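Local coordinates for heat shock protein STI1 (Saccharomyces cerevisiae, PDB 3UPV) that acts as an adaptor between Hsp70 and Hsp90, its TPR2B domain, the part described here, holding the C-terminal peptide of Hsp70, at residues N22-Y27 / A45-K50; G40-A45 / Y75-T80. All coordinates share one frame; numbering follows the deposited sequence.

Interaction 1: N22-Y27 / A45-K50; sequences NAVKAY and AAALAK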
loop_
_atom_site.group_PDB
_atom_site.type_symbol
_atom_site.label_atom_id
_atom_site.label_comp_id
_atom_site.label_asym_id
_atom_site.label_seq_id
_atom_site.Cartn_x
_atom_site.Cartn_y
_atom_site.Cartn_z
ATOM N N ASN A 22 -11.370 9.105 -8.382
ATOM C CA ASN A 22 -12.043 9.721 -7.246
ATOM C C ASN A 22 -11.508 9.233 -5.885
ATOM O O ASN A 22 -11.417 10.050 -4.964
ATOM C CB ASN A 22 -13.595 9.604 -7.354
ATOM C CG ASN A 22 -14.184 10.680 -8.240
ATOM O OD1 ASN A 22 -13.738 11.849 -8.202
ATOM N ND2 ASN A 22 -15.179 10.310 -9.068
ATOM N N ALA A 23 -11.138 7.942 -5.771
ATOM C CA ALA A 23 -10.354 7.471 -4.619
ATOM C C ALA A 23 -9.071 8.266 -4.430
ATOM O O ALA A 23 -8.768 8.643 -3.309
ATOM C CB ALA A 23 -10.017 5.988 -4.743
ATOM N N VAL A 24 -8.268 8.488 -5.510
ATOM C CA VAL A 24 -7.075 9.315 -5.401
ATOM C C VAL A 24 -7.422 10.649 -4.763
ATOM O O VAL A 24 -6.708 11.108 -3.832
ATOM C CB VAL A 24 -6.405 9.451 -6.805
ATOM C CG1 VAL A 24 -5.365 10.542 -6.787
ATOM C CG2 VAL A 24 -5.761 8.090 -7.139
ATOM N N LYS A 25 -8.538 11.244 -5.227
ATOM C CA LYS A 25 -8.874 12.587 -4.800
ATOM C C LYS A 25 -9.229 12.553 -3.310
ATOM O O LYS A 25 -8.770 13.406 -2.521
ATOM C CB LYS A 25 -10.042 13.082 -5.669
ATOM C CG LYS A 25 -10.549 14.436 -5.428
ATOM C CD LYS A 25 -11.212 14.897 -6.744
ATOM C CE LYS A 25 -10.168 15.073 -7.877
ATOM N NZ LYS A 25 -10.796 15.538 -9.130
ATOM N N ALA A 26 -10.026 11.543 -2.926
ATOM C CA ALA A 26 -10.442 11.416 -1.514
ATOM C C ALA A 26 -9.243 11.168 -0.604
ATOM O O ALA A 26 -9.188 11.749 0.464
ATOM C CB ALA A 26 -11.562 10.295 -1.371
ATOM N N TYR A 27 -8.281 10.337 -1.025
ATOM C CA TYR A 27 -7.144 10.026 -0.178
ATOM C C TYR A 27 -6.176 11.201 -0.095
ATOM O O TYR A 27 -5.503 11.391 0.903
ATOM C CB TYR A 27 -6.456 8.713 -0.593
ATOM C CG TYR A 27 -7.375 7.522 -0.387
ATOM C CD1 TYR A 27 -8.058 7.358 0.844
ATOM C CD2 TYR A 27 -7.564 6.551 -1.382
ATOM C CE1 TYR A 27 -8.903 6.270 1.090
ATOM C CE2 TYR A 27 -8.415 5.405 -1.103
ATOM C CZ TYR A 27 -9.056 5.282 0.097
ATOM O OH TYR A 27 -9.829 4.155 0.296
ATOM N N ALA A 45 -1.821 5.182 -2.509
ATOM C CA ALA A 45 -1.008 4.253 -3.315
ATOM C C ALA A 45 -1.864 3.164 -3.963
ATOM O O ALA A 45 -1.615 2.718 -5.105
ATOM C CB ALA A 45 0.078 3.605 -2.486
ATOM N N ALA A 46 -2.809 2.654 -3.219
ATOM C CA ALA A 46 -3.620 1.527 -3.753
ATOM C C ALA A 46 -4.342 1.986 -4.998
ATOM O O ALA A 46 -4.471 1.229 -5.999
ATOM C CB ALA A 46 -4.615 1.024 -2.681
ATOM N N ALA A 47 -4.868 3.203 -4.930
ATOM C CA ALA A 47 -5.609 3.718 -6.070
ATOM C C ALA A 47 -4.710 4.104 -7.264
ATOM O O ALA A 47 -5.037 3.865 -8.452
ATOM C CB ALA A 47 -6.529 4.890 -5.624
ATOM N N LEU A 48 -3.591 4.757 -6.970
ATOM C CA LEU A 48 -2.620 5.092 -8.003
ATOM C C LEU A 48 -2.113 3.780 -8.688
ATOM O O LEU A 48 -1.895 3.746 -9.865
ATOM C CB LEU A 48 -1.447 5.816 -7.387
ATOM C CG LEU A 48 -1.718 7.253 -6.912
ATOM C CD1 LEU A 48 -0.619 7.662 -5.935
ATOM C CD2 LEU A 48 -1.684 8.224 -8.102
ATOM N N ALA A 49 -1.923 2.719 -7.930
ATOM C CA ALA A 49 -1.425 1.456 -8.495
ATOM C C ALA A 49 -2.487 0.906 -9.481
ATOM O O ALA A 49 -2.154 0.427 -10.570
ATOM C CB ALA A 49 -1.182 0.441 -7.335
ATOM N N LYS A 50 -3.774 1.072 -9.152
ATOM C CA LYS A 50 -4.815 0.560 -10.048
ATOM C C LYS A 50 -4.790 1.347 -11.329
ATOM O O LYS A 50 -5.214 0.854 -12.403
ATOM C CB LYS A 50 -6.225 0.659 -9.442
ATOM C CG LYS A 50 -6.484 -0.365 -8.322
ATOM C CD LYS A 50 -6.730 -1.758 -8.975
ATOM C CE LYS A 50 -7.173 -2.763 -7.922
ATOM N NZ LYS A 50 -7.499 -4.143 -8.431
#
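Ala-47 presses its methyl between Ala-23 and Val-24, and the whole contact is apolar. Its CB lies 3.6 Å from CG2 of Val-24 and 3.8 Å from CB of Ala-23. Alanine suits both helices here: with nothing beyond CB, the backbones can come close, and the CA atoms of Val-24 and Ala-47 are 5.8 Å apart. On helix 20-33, Val-24 gives more surface to the contact than Ala-23. The valine's CG1 stands anti to the backbone N (chi1 167°), which puts CG2 on the side of Ala-47 and Leu-48. This single methyl therefore serves both neighbours, reaching CG of Leu-48 at 4.1 Å alongside the Ala-47 contact. Leu-48 starts out across the line to the partner helix, and its CG, beside the backbone N, brings the branch to Val-24; the leucine also packs on Glu-56 and Asp-60 of helix 54-67.

The backbone bonds run along each helix, as in Tyr-27 N to Ala-23 O at 2.9 Å. The short segments run nearly antiparallel, at 155° between their N-to-C directions, with axes 8.6 Å apart. Tyr-14 of helix 2-16 packs on Ala-23, and Tyr-27 of helix 20-33 and Ala-46 of helix 38-50 each touch an apolar side chain of the bound peptide. Such close packing of the second helix of one repeat, TPR 7, on the first helix of the next, TPR 8, is characteristic of the tetratricopeptide-repeat superhelix.

Interaction 2: G40-A45 / Y75-T80; sequences GYSNRA and YIRKAT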
loop_
_atom_site.group_PDB
_atom_site.type_symbol
_atom_site.label_atom_id
_atom_site.label_comp_id
_atom_site.label_asym_id
_atom_site.label_seq_id
_atom_site.Cartn_x
_atom_site.Cartn_y
_atom_site.Cartn_z
ATOM N N GLY A 40 -3.644 7.055 4.869
ATOM C CA GLY A 40 -3.976 7.886 3.694
ATOM C C GLY A 40 -3.003 7.662 2.537
ATOM O O GLY A 40 -3.407 7.608 1.343
ATOM N N TYR A 41 -1.712 7.593 2.873
ATOM C CA TYR A 41 -0.661 7.345 1.869
ATOM C C TYR A 41 -0.814 5.966 1.273
ATOM O O TYR A 41 -0.829 5.842 0.036
ATOM C CB TYR A 41 0.711 7.521 2.528
ATOM C CG TYR A 41 0.891 8.899 3.063
ATOM C CD1 TYR A 41 0.719 9.136 4.433
ATOM C CD2 TYR A 41 1.139 9.977 2.215
ATOM C CE1 TYR A 41 0.816 10.378 4.972
ATOM C CE2 TYR A 41 1.330 11.291 2.781
ATOM C CZ TYR A 41 1.113 11.478 4.163
ATOM O OH TYR A 41 1.194 12.689 4.832
ATOM N N SER A 42 -0.931 4.947 2.123
ATOM C CA SER A 42 -1.082 3.584 1.634
ATOM C C SER A 42 -2.327 3.513 0.760
ATOM O O SER A 42 -2.309 2.863 -0.293
ATOM C CB SER A 42 -1.159 2.587 2.793
ATOM O OG SER A 42 -1.547 1.307 2.298
ATOM N N ASN A 43 -3.428 4.166 1.205
ATOM C CA ASN A 43 -4.685 4.086 0.483
ATOM C C ASN A 43 -4.558 4.811 -0.858
ATOM O O ASN A 43 -4.940 4.263 -1.910
ATOM C CB ASN A 43 -5.850 4.675 1.293
ATOM C CG ASN A 43 -6.302 3.787 2.475
ATOM O OD1 ASN A 43 -5.987 2.587 2.604
ATOM N ND2 ASN A 43 -7.102 4.408 3.335
ATOM N N ARG A 44 -3.951 6.015 -0.870
ATOM C CA ARG A 44 -3.791 6.645 -2.159
ATOM C C ARG A 44 -2.906 5.788 -3.064
ATOM O O ARG A 44 -3.222 5.656 -4.275
ATOM C CB ARG A 44 -3.136 8.021 -1.964
ATOM C CG ARG A 44 -3.167 8.818 -3.241
ATOM C CD ARG A 44 -2.803 10.326 -3.106
ATOM N NE ARG A 44 -1.463 10.531 -2.617
ATOM C CZ ARG A 44 -0.983 11.711 -2.267
ATOM N NH1 ARG A 44 -1.767 12.824 -2.307
ATOM N NH2 ARG A 44 0.259 11.767 -1.829
ATOM N N ALA A 45 -1.821 5.182 -2.509
ATOM C CA ALA A 45 -1.008 4.253 -3.315
ATOM C C ALA A 45 -1.864 3.164 -3.963
ATOM O O ALA A 45 -1.615 2.718 -5.105
ATOM C CB ALA A 45 0.078 3.605 -2.486
ATOM N N TYR A 75 4.185 -2.156 3.253
ATOM C CA TYR A 75 5.325 -2.917 2.735
ATOM C C TYR A 75 4.895 -3.867 1.622
ATOM O O TYR A 75 5.584 -3.914 0.527
ATOM C CB TYR A 75 6.024 -3.709 3.819
ATOM C CG TYR A 75 6.605 -2.939 4.988
ATOM C CD1 TYR A 75 7.915 -2.431 4.960
ATOM C CD2 TYR A 75 5.858 -2.737 6.150
ATOM C CE1 TYR A 75 8.434 -1.736 6.075
ATOM C CE2 TYR A 75 6.359 -1.998 7.214
ATOM C CZ TYR A 75 7.639 -1.545 7.204
ATOM O OH TYR A 75 8.099 -0.906 8.354
ATOM N N ILE A 76 3.760 -4.556 1.828
ATOM C CA ILE A 76 3.313 -5.482 0.831
ATOM C C ILE A 76 2.920 -4.728 -0.454
ATOM O O ILE A 76 3.328 -5.062 -1.602
ATOM C CB ILE A 76 2.168 -6.344 1.310
ATOM C CG1 ILE A 76 2.659 -7.210 2.458
ATOM C CG2 ILE A 76 1.642 -7.182 0.103
ATOM C CD1 ILE A 76 1.560 -7.917 3.194
ATOM N N ARG A 77 2.217 -3.610 -0.256
ATOM C CA ARG A 77 1.867 -2.766 -1.405
ATOM C C ARG A 77 3.065 -2.273 -2.202
ATOM O O ARG A 77 3.078 -2.247 -3.462
ATOM C CB ARG A 77 1.066 -1.593 -0.879
ATOM C CG ARG A 77 0.246 -1.090 -1.939
ATOM C CD ARG A 77 -0.679 0.082 -1.558
ATOM N NE ARG A 77 -1.634 -0.171 -0.464
ATOM C CZ ARG A 77 -2.743 -0.897 -0.619
ATOM N NH1 ARG A 77 -3.622 -1.082 0.392
ATOM N NH2 ARG A 77 -2.978 -1.426 -1.814
ATOM N N LYS A 78 4.047 -1.736 -1.494
ATOM C CA LYS A 78 5.265 -1.285 -2.154
ATOM C C LYS A 78 5.956 -2.382 -2.982
ATOM O O LYS A 78 6.394 -2.115 -4.103
ATOM C CB LYS A 78 6.236 -0.848 -1.089
ATOM C CG LYS A 78 7.578 -0.361 -1.631
ATOM C CD LYS A 78 8.451 0.103 -0.445
ATOM C CE LYS A 78 9.884 0.327 -0.879
ATOM N NZ LYS A 78 10.765 0.864 0.229
ATOM N N ALA A 79 6.090 -3.581 -2.386
ATOM C CA ALA A 79 6.721 -4.704 -3.098
ATOM C C ALA A 79 5.973 -5.027 -4.352
ATOM O O ALA A 79 6.589 -5.345 -5.387
ATOM C CB ALA A 79 6.792 -5.914 -2.236
ATOM N N THR A 80 4.638 -5.009 -4.253
ATOM C CA THR A 80 3.785 -5.323 -5.430
ATOM C C THR A 80 4.062 -4.269 -6.544
ATOM O O THR A 80 4.204 -4.627 -7.704
ATOM C CB THR A 80 2.277 -5.436 -5.129
ATOM O OG1 THR A 80 1.749 -4.172 -4.745
ATOM C CG2 THR A 80 1.993 -6.419 -4.025
HETATM O O HOH W 1 -4.056 0.700 2.767
#
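Arg-77 reaches from helix 72-84 across to Ser-42 on helix 38-50, joining TPR 9 to TPR 8 on the peptide-binding side of the tetratricopeptide-repeat fold. Its first two torsions are extended, and the chain then bends at chi3 (-58°), turning the guanidinium so that its NE edge meets Ser-42 OG. NE donates to Ser-42 OG at 3.1 Å with an N-H...O angle of 164°, and OG lies nearly in the guanidinium plane. Serine suits this place because its short hydroxyl, set anti to the backbone N (chi1 170°), can accept from the arginine while giving its own proton to a water. Nearer the backbone of Arg-77, its CD rests on CB of Ala-45 at 3.7 Å, the methyl offering a small apolar seat to the aliphatic part of the chain.

The remaining nitrogens face the Hsp70 peptide: NH1 bonds to its backbone, NH2 does so weakly, and the bond from NE to Ser-42 probably helps to position this peptide-binding arginine. Asn-43 ND2 also bonds to the peptide backbone. One water ties the group together, accepting from Ser-42 OG at 2.6 Å and Arg-77 NH1 at 3.0 Å and donating to Asn-43 OD1 at 2.7 Å.

Overall arrangement
Helix 38-50 takes part in both contacts. Its C-terminal part meets helix 20-33 in interaction 1, its N-terminal half faces helix 72-84 in interaction 2, and Ala-45 belongs to both. The centres lie about 10 Å apart, and the second is almost at the centre of the chain. Along the sequence the segments of the two contacts alternate: 22-27, 40-45, 45-50, 75-80, so that TPR 7, 8 and 9 are linked in succession. The contacts also touch directly: Ala-46 CB packs on Arg-77 NH2, and Tyr-27 on Asn-43. Apolar packing on one flank and a polar network on the other thus adjoin where Tyr-27, Ala-46, Asn-43 and Arg-77 reach the Hsp70 peptide.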